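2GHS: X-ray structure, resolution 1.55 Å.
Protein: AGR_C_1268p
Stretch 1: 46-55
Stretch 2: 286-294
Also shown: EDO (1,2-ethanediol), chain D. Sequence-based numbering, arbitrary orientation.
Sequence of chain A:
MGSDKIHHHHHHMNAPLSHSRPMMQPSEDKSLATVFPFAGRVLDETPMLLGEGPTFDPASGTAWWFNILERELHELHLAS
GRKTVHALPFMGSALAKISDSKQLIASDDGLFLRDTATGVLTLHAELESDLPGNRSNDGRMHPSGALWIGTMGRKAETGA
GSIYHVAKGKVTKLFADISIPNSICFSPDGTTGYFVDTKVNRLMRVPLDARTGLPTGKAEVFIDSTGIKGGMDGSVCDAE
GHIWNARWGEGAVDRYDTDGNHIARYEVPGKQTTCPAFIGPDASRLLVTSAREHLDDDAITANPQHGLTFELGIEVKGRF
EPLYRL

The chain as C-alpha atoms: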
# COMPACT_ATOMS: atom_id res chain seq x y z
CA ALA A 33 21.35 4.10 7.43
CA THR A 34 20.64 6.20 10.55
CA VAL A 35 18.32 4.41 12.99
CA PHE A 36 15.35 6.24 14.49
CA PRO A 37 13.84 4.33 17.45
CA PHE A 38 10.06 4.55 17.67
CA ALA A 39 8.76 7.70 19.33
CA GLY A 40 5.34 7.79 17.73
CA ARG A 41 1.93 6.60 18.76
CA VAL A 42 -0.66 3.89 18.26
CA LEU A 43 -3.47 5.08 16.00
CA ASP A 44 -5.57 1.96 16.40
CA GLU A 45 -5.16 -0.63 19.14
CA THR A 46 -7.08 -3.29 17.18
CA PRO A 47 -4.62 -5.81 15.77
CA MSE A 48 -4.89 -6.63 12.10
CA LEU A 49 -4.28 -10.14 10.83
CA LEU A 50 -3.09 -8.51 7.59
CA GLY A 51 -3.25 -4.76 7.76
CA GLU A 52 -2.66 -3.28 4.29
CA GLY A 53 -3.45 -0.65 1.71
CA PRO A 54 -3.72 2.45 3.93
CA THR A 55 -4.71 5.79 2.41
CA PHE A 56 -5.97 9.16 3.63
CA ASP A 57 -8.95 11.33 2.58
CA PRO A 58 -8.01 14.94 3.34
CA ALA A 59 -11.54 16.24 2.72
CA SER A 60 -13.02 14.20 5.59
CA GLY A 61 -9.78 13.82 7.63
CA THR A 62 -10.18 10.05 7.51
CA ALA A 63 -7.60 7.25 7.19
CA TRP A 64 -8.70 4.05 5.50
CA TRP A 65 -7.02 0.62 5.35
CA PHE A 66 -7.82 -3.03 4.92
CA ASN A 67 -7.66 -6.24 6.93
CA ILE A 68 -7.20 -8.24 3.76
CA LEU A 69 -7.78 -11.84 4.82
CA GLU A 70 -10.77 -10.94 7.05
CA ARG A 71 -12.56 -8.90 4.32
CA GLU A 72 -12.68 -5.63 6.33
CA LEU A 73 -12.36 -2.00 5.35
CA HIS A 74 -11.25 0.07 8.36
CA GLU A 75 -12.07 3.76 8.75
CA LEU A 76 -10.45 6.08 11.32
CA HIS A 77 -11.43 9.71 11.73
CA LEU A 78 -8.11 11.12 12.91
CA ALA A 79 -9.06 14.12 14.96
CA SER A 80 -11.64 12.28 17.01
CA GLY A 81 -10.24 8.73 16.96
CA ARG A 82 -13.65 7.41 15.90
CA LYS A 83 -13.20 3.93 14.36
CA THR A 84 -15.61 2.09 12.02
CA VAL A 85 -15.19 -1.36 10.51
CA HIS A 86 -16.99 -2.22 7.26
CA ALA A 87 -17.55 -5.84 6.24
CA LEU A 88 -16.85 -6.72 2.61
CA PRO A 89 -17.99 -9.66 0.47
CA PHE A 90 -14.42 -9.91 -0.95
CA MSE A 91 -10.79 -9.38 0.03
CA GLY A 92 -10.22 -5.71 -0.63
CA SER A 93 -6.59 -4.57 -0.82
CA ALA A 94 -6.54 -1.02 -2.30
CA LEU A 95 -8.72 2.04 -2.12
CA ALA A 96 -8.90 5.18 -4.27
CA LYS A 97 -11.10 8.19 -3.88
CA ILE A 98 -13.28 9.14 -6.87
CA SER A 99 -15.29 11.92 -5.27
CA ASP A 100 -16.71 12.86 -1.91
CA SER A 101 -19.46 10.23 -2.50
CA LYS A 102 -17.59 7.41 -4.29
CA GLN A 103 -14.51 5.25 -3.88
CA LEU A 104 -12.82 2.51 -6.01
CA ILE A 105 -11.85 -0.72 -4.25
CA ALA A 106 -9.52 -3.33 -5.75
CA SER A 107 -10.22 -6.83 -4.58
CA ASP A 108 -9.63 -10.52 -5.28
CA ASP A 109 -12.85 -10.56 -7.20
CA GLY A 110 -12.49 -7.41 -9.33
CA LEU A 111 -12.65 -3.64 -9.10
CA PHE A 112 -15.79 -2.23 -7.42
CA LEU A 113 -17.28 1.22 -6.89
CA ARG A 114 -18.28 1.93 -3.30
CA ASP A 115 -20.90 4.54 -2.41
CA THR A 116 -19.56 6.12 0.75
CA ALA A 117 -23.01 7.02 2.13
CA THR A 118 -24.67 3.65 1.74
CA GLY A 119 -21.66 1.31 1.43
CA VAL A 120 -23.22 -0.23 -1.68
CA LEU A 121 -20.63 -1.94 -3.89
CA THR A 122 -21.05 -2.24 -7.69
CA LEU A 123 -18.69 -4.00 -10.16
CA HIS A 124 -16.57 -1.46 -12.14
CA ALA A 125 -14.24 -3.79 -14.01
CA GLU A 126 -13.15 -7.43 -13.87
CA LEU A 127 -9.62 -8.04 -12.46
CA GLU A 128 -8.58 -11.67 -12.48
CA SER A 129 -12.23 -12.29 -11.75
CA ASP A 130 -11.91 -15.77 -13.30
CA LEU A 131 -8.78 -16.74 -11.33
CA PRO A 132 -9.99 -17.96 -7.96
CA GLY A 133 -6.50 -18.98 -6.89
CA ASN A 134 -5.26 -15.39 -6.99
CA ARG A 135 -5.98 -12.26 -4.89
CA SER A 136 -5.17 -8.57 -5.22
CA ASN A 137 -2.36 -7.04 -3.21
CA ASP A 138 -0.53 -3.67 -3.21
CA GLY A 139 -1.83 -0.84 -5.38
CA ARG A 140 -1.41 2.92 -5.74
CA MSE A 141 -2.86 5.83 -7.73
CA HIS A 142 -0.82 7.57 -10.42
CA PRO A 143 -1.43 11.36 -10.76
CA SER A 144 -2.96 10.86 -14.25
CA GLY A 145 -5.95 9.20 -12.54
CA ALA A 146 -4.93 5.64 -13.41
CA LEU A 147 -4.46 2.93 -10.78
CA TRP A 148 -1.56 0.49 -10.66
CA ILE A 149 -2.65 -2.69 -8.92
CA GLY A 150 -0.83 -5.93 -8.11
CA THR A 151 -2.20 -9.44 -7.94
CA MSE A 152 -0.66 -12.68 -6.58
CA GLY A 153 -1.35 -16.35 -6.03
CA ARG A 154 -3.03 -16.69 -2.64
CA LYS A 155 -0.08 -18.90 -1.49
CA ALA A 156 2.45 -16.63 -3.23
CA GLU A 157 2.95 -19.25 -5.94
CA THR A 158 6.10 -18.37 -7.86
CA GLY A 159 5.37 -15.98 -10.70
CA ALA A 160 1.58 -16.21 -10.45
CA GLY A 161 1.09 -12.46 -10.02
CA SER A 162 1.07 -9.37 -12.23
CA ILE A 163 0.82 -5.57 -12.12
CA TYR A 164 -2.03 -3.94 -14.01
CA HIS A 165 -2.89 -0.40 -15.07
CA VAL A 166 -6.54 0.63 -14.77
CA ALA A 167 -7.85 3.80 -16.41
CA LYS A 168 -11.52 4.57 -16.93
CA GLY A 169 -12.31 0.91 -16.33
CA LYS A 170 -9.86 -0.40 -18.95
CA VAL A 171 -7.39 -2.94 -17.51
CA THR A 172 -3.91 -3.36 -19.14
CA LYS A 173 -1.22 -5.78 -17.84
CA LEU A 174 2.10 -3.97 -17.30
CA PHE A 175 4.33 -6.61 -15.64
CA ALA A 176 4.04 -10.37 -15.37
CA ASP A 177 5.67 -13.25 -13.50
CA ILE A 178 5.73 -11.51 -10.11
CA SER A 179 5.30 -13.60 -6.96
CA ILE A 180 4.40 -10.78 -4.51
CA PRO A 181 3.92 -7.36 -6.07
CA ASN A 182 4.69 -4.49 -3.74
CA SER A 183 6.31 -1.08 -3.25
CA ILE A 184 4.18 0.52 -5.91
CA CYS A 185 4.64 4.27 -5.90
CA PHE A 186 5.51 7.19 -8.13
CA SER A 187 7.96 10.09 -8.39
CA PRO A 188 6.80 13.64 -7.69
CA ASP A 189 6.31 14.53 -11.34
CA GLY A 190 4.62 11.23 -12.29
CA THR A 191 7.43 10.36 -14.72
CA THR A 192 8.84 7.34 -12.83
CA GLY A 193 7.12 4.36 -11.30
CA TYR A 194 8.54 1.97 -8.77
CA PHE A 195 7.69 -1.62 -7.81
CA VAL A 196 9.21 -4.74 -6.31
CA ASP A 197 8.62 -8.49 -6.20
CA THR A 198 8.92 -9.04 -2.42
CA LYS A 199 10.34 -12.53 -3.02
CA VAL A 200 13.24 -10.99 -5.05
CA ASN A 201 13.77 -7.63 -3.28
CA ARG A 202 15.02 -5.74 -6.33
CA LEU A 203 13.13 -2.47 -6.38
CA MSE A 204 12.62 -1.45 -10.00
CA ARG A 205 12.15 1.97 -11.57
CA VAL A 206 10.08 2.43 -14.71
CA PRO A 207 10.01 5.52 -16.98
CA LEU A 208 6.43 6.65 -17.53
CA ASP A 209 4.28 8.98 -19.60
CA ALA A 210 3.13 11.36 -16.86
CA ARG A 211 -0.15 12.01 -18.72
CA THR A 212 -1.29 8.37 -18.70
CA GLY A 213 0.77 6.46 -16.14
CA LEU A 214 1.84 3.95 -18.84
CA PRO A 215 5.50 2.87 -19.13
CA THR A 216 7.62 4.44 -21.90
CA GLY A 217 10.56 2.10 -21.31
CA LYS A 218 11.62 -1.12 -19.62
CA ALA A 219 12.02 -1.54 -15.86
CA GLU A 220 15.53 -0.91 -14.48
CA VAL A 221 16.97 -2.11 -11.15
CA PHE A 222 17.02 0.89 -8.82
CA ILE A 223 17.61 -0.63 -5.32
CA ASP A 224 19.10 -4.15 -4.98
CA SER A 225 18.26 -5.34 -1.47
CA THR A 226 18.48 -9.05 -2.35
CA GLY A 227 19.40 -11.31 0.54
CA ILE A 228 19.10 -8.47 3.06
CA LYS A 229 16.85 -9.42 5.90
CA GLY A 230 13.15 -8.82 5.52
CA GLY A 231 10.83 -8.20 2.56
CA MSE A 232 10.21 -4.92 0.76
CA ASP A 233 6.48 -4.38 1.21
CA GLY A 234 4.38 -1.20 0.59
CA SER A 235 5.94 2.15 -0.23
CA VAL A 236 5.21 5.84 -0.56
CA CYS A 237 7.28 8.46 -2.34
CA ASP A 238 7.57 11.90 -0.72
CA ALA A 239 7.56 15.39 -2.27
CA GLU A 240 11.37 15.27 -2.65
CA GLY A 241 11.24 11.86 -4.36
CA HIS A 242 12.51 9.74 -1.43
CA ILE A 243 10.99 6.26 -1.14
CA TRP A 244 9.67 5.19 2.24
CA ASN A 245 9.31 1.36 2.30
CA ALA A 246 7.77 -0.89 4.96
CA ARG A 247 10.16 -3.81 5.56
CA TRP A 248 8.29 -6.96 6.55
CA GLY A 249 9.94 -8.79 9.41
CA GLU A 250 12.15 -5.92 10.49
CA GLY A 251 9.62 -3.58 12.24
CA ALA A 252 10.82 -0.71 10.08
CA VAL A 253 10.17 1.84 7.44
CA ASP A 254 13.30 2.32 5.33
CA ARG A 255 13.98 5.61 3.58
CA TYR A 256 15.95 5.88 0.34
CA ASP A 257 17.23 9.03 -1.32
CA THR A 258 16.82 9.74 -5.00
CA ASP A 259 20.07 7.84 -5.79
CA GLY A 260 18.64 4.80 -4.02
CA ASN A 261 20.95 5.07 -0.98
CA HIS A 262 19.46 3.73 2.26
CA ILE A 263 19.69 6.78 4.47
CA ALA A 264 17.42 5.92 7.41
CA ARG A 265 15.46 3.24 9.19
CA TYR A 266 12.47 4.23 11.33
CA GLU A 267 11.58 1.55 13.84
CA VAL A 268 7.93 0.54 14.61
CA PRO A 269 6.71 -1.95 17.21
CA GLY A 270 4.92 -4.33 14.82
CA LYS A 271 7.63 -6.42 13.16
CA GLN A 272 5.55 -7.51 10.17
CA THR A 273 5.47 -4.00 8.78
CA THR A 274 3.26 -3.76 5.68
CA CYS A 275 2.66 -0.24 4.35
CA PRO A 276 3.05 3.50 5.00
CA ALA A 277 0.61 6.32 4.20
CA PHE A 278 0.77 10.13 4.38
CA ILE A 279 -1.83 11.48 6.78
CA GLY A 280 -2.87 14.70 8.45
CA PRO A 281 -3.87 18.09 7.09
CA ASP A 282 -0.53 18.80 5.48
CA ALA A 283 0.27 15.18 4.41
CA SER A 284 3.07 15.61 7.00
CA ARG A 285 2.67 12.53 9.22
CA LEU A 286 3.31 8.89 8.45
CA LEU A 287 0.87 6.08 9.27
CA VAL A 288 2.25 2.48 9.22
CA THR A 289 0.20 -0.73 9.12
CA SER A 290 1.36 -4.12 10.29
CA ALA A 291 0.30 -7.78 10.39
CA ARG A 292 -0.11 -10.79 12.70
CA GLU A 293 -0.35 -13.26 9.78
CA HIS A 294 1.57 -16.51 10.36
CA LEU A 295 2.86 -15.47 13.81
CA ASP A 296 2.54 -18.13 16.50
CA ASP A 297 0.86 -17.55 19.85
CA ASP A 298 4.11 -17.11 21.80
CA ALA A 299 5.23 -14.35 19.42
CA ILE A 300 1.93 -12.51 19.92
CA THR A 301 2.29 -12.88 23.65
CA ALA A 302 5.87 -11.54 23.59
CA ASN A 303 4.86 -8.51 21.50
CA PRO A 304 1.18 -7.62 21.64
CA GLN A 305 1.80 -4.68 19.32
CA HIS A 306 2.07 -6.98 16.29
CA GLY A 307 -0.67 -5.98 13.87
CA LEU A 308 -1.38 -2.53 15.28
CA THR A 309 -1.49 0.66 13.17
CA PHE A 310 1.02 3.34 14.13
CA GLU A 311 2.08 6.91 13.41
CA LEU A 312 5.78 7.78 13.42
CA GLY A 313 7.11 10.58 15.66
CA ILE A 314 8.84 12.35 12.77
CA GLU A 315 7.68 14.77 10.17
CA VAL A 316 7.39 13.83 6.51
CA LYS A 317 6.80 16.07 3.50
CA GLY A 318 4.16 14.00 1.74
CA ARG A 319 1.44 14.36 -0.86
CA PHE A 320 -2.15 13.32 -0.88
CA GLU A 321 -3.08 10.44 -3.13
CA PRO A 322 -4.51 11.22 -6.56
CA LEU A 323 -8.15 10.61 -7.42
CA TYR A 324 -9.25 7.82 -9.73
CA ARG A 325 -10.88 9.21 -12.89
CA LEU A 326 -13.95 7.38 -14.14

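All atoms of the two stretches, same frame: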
# COMPACT_ATOMS: atom_id res chain seq x y z
N THR A 46 -6.58 -2.02 17.71
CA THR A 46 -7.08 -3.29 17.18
C THR A 46 -6.01 -3.92 16.33
O THR A 46 -5.55 -3.29 15.41
CB THR A 46 -8.29 -3.07 16.26
OG1 THR A 46 -9.22 -2.21 16.90
CG2 THR A 46 -8.96 -4.37 15.89
N PRO A 47 -5.62 -5.16 16.64
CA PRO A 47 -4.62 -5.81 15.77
C PRO A 47 -5.21 -6.36 14.50
O PRO A 47 -6.27 -7.01 14.50
CB PRO A 47 -4.05 -6.94 16.65
CG PRO A 47 -5.04 -7.13 17.76
CD PRO A 47 -6.04 -6.02 17.77
N MSE A 48 -4.49 -6.14 13.40
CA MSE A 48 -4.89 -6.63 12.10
C MSE A 48 -4.17 -7.92 11.80
O MSE A 48 -2.95 -8.00 11.93
CB MSE A 48 -4.48 -5.65 11.00
CG MSE A 48 -4.98 -4.26 11.17
SE MSE A 48 -6.95 -4.10 10.89
CE MSE A 48 -7.46 -4.21 12.72
N LEU A 49 -4.91 -8.91 11.32
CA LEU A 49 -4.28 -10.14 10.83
C LEU A 49 -3.38 -9.78 9.65
O LEU A 49 -2.22 -10.19 9.60
CB LEU A 49 -5.34 -11.15 10.45
CG LEU A 49 -4.87 -12.46 9.88
CD1 LEU A 49 -4.03 -13.15 10.93
CD2 LEU A 49 -6.12 -13.28 9.46
N LEU A 50 -3.89 -8.96 8.73
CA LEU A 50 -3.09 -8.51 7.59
C LEU A 50 -3.50 -7.09 7.23
O LEU A 50 -4.31 -6.85 6.32
CB LEU A 50 -3.21 -9.49 6.41
CG LEU A 50 -2.28 -9.19 5.22
CD1 LEU A 50 -0.88 -8.99 5.66
CD2 LEU A 50 -2.36 -10.28 4.14
N GLY A 51 -2.96 -6.14 8.00
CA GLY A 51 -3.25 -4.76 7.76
C GLY A 51 -2.54 -4.34 6.50
O GLY A 51 -1.33 -4.64 6.35
N GLU A 52 -3.25 -3.67 5.58
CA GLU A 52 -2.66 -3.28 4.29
C GLU A 52 -3.41 -2.17 3.57
O GLU A 52 -4.54 -1.80 3.94
CB GLU A 52 -2.60 -4.49 3.32
CG GLU A 52 -1.24 -5.21 3.17
CD GLU A 52 -0.12 -4.39 2.46
OE1 GLU A 52 -0.35 -3.17 2.16
OE2 GLU A 52 0.99 -4.99 2.21
N GLY A 53 -2.77 -1.61 2.54
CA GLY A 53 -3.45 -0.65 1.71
C GLY A 53 -3.94 0.66 2.33
O GLY A 53 -4.98 1.18 1.90
N PRO A 54 -3.20 1.22 3.30
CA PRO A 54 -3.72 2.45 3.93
C PRO A 54 -3.72 3.64 3.00
O PRO A 54 -2.82 3.74 2.13
CB PRO A 54 -2.69 2.74 5.05
CG PRO A 54 -1.47 2.07 4.61
CD PRO A 54 -1.91 0.83 3.86
N THR A 55 -4.68 4.55 3.18
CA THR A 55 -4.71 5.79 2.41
C THR A 55 -5.48 6.83 3.22
O THR A 55 -6.11 6.49 4.24
CB THR A 55 -5.30 5.54 0.98
OG1 THR A 55 -5.17 6.72 0.17
CG2 THR A 55 -6.74 5.13 1.03
N LEU A 286 3.22 10.17 9.11
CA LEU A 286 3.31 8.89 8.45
C LEU A 286 2.64 7.81 9.28
O LEU A 286 3.07 7.52 10.39
CB LEU A 286 4.76 8.53 8.13
CG LEU A 286 4.91 7.49 7.02
CD1 LEU A 286 4.59 8.08 5.63
CD2 LEU A 286 6.27 6.83 7.04
N LEU A 287 1.56 7.27 8.73
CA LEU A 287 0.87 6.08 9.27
C LEU A 287 1.54 4.81 8.76
O LEU A 287 2.00 4.80 7.61
CB LEU A 287 -0.62 6.14 8.85
CG LEU A 287 -1.57 4.98 9.20
CD1 LEU A 287 -2.98 5.49 9.20
CD2 LEU A 287 -1.45 3.83 8.20
N VAL A 288 1.59 3.74 9.58
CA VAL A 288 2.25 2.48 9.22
C VAL A 288 1.38 1.34 9.71
O VAL A 288 1.06 1.29 10.90
CB VAL A 288 3.64 2.36 9.87
CG1 VAL A 288 4.31 1.13 9.42
CG2 VAL A 288 4.49 3.61 9.57
N THR A 289 0.91 0.49 8.80
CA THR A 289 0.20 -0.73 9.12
C THR A 289 1.16 -1.89 9.35
O THR A 289 2.32 -1.90 8.90
CB THR A 289 -0.80 -1.14 8.02
OG1 THR A 289 -0.17 -1.10 6.74
CG2 THR A 289 -1.96 -0.15 7.99
N SER A 290 0.62 -2.89 10.02
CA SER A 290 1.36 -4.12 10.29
C SER A 290 0.43 -5.35 10.33
O SER A 290 -0.78 -5.25 10.14
CB SER A 290 2.18 -4.01 11.58
OG SER A 290 1.35 -3.97 12.74
N ALA A 291 1.03 -6.51 10.50
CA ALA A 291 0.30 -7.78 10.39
C ALA A 291 0.64 -8.74 11.53
O ALA A 291 1.74 -8.71 12.09
CB ALA A 291 0.61 -8.47 9.03
N ARG A 292 -0.32 -9.63 11.84
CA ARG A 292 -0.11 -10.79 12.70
C ARG A 292 -0.02 -12.11 11.92
O ARG A 292 0.21 -13.17 12.50
CB ARG A 292 -1.27 -10.93 13.70
CG ARG A 292 -1.16 -9.99 14.83
CD ARG A 292 -2.17 -10.26 15.95
NE ARG A 292 -1.78 -9.36 17.04
CZ ARG A 292 -2.28 -9.36 18.27
NH1 ARG A 292 -3.22 -10.21 18.63
NH2 ARG A 292 -1.80 -8.47 19.14
N GLU A 293 -0.26 -12.05 10.61
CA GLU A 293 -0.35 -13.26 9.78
C GLU A 293 0.86 -14.17 9.99
O GLU A 293 2.00 -13.71 9.97
CB GLU A 293 -0.48 -12.88 8.29
CG GLU A 293 -0.71 -14.04 7.29
CD GLU A 293 -0.39 -13.64 5.85
OE1 GLU A 293 0.34 -12.65 5.64
OE2 GLU A 293 -0.86 -14.31 4.91
N HIS A 294 0.58 -15.45 10.21
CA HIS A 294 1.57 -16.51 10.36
C HIS A 294 2.24 -16.57 11.73
O HIS A 294 2.82 -17.59 12.07
CB HIS A 294 2.66 -16.42 9.29
CG HIS A 294 2.15 -16.49 7.88
ND1 HIS A 294 2.55 -15.61 6.90
CD2 HIS A 294 1.27 -17.35 7.30
CE1 HIS A 294 1.94 -15.92 5.76
NE2 HIS A 294 1.15 -16.97 5.98
C1 EDO D . 1.51 -9.76 1.18
O1 EDO D . 0.12 -9.44 1.34
C2 EDO D . 2.31 -8.55 1.69
O2 EDO D . 2.02 -7.37 0.90

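Where two backbones come close enough to hydrogen-bond, the side chains beside them show how little room is left. In AGR_C_1268p the strands 51-55 and 286-290 run at 147° to each other, closer to antiparallel than parallel, and the backbones of the two stretches form a single bridge, Leu50 with Ala291. Gly51 N donates to Ser290 O at 3.2 Å. Beyond the bridge, Arg292 N lies 3.0 Å from Leu49 O and makes a weak second bond to Met48 O at 3.1 Å, while Glu293 N adds a weak bond to Leu49 O at 2.9 Å.

The side chains, and one absence of a side chain, fit this close backbone. At Gly51 a CB would point toward the partner and sit 2.7 Å from Ser290 O, a clash that glycine avoids. Leu50 starts away from the other stretch, yet its t,p rotamer leaves CD1 3.7 Å from Ala291 CB. Arg292, m at chi1 and extended thereafter, carries its guanidinium along Pro47, whose CB covers one face and lies 3.3 Å from Arg292 NE. Farther along, Pro54 CB packs 3.6 Å from Leu287 CD2, both side chains starting toward the opposite stretch.

The CA-to-CB bond of Glu52 points away. Its chi1 of -100° lies between wells, and Glu52 OE1 accepts from Gly53 N at 2.9 Å, while Glu52 OE2 accepts from O2 of the 1,2-ethanediol at 2.9 Å.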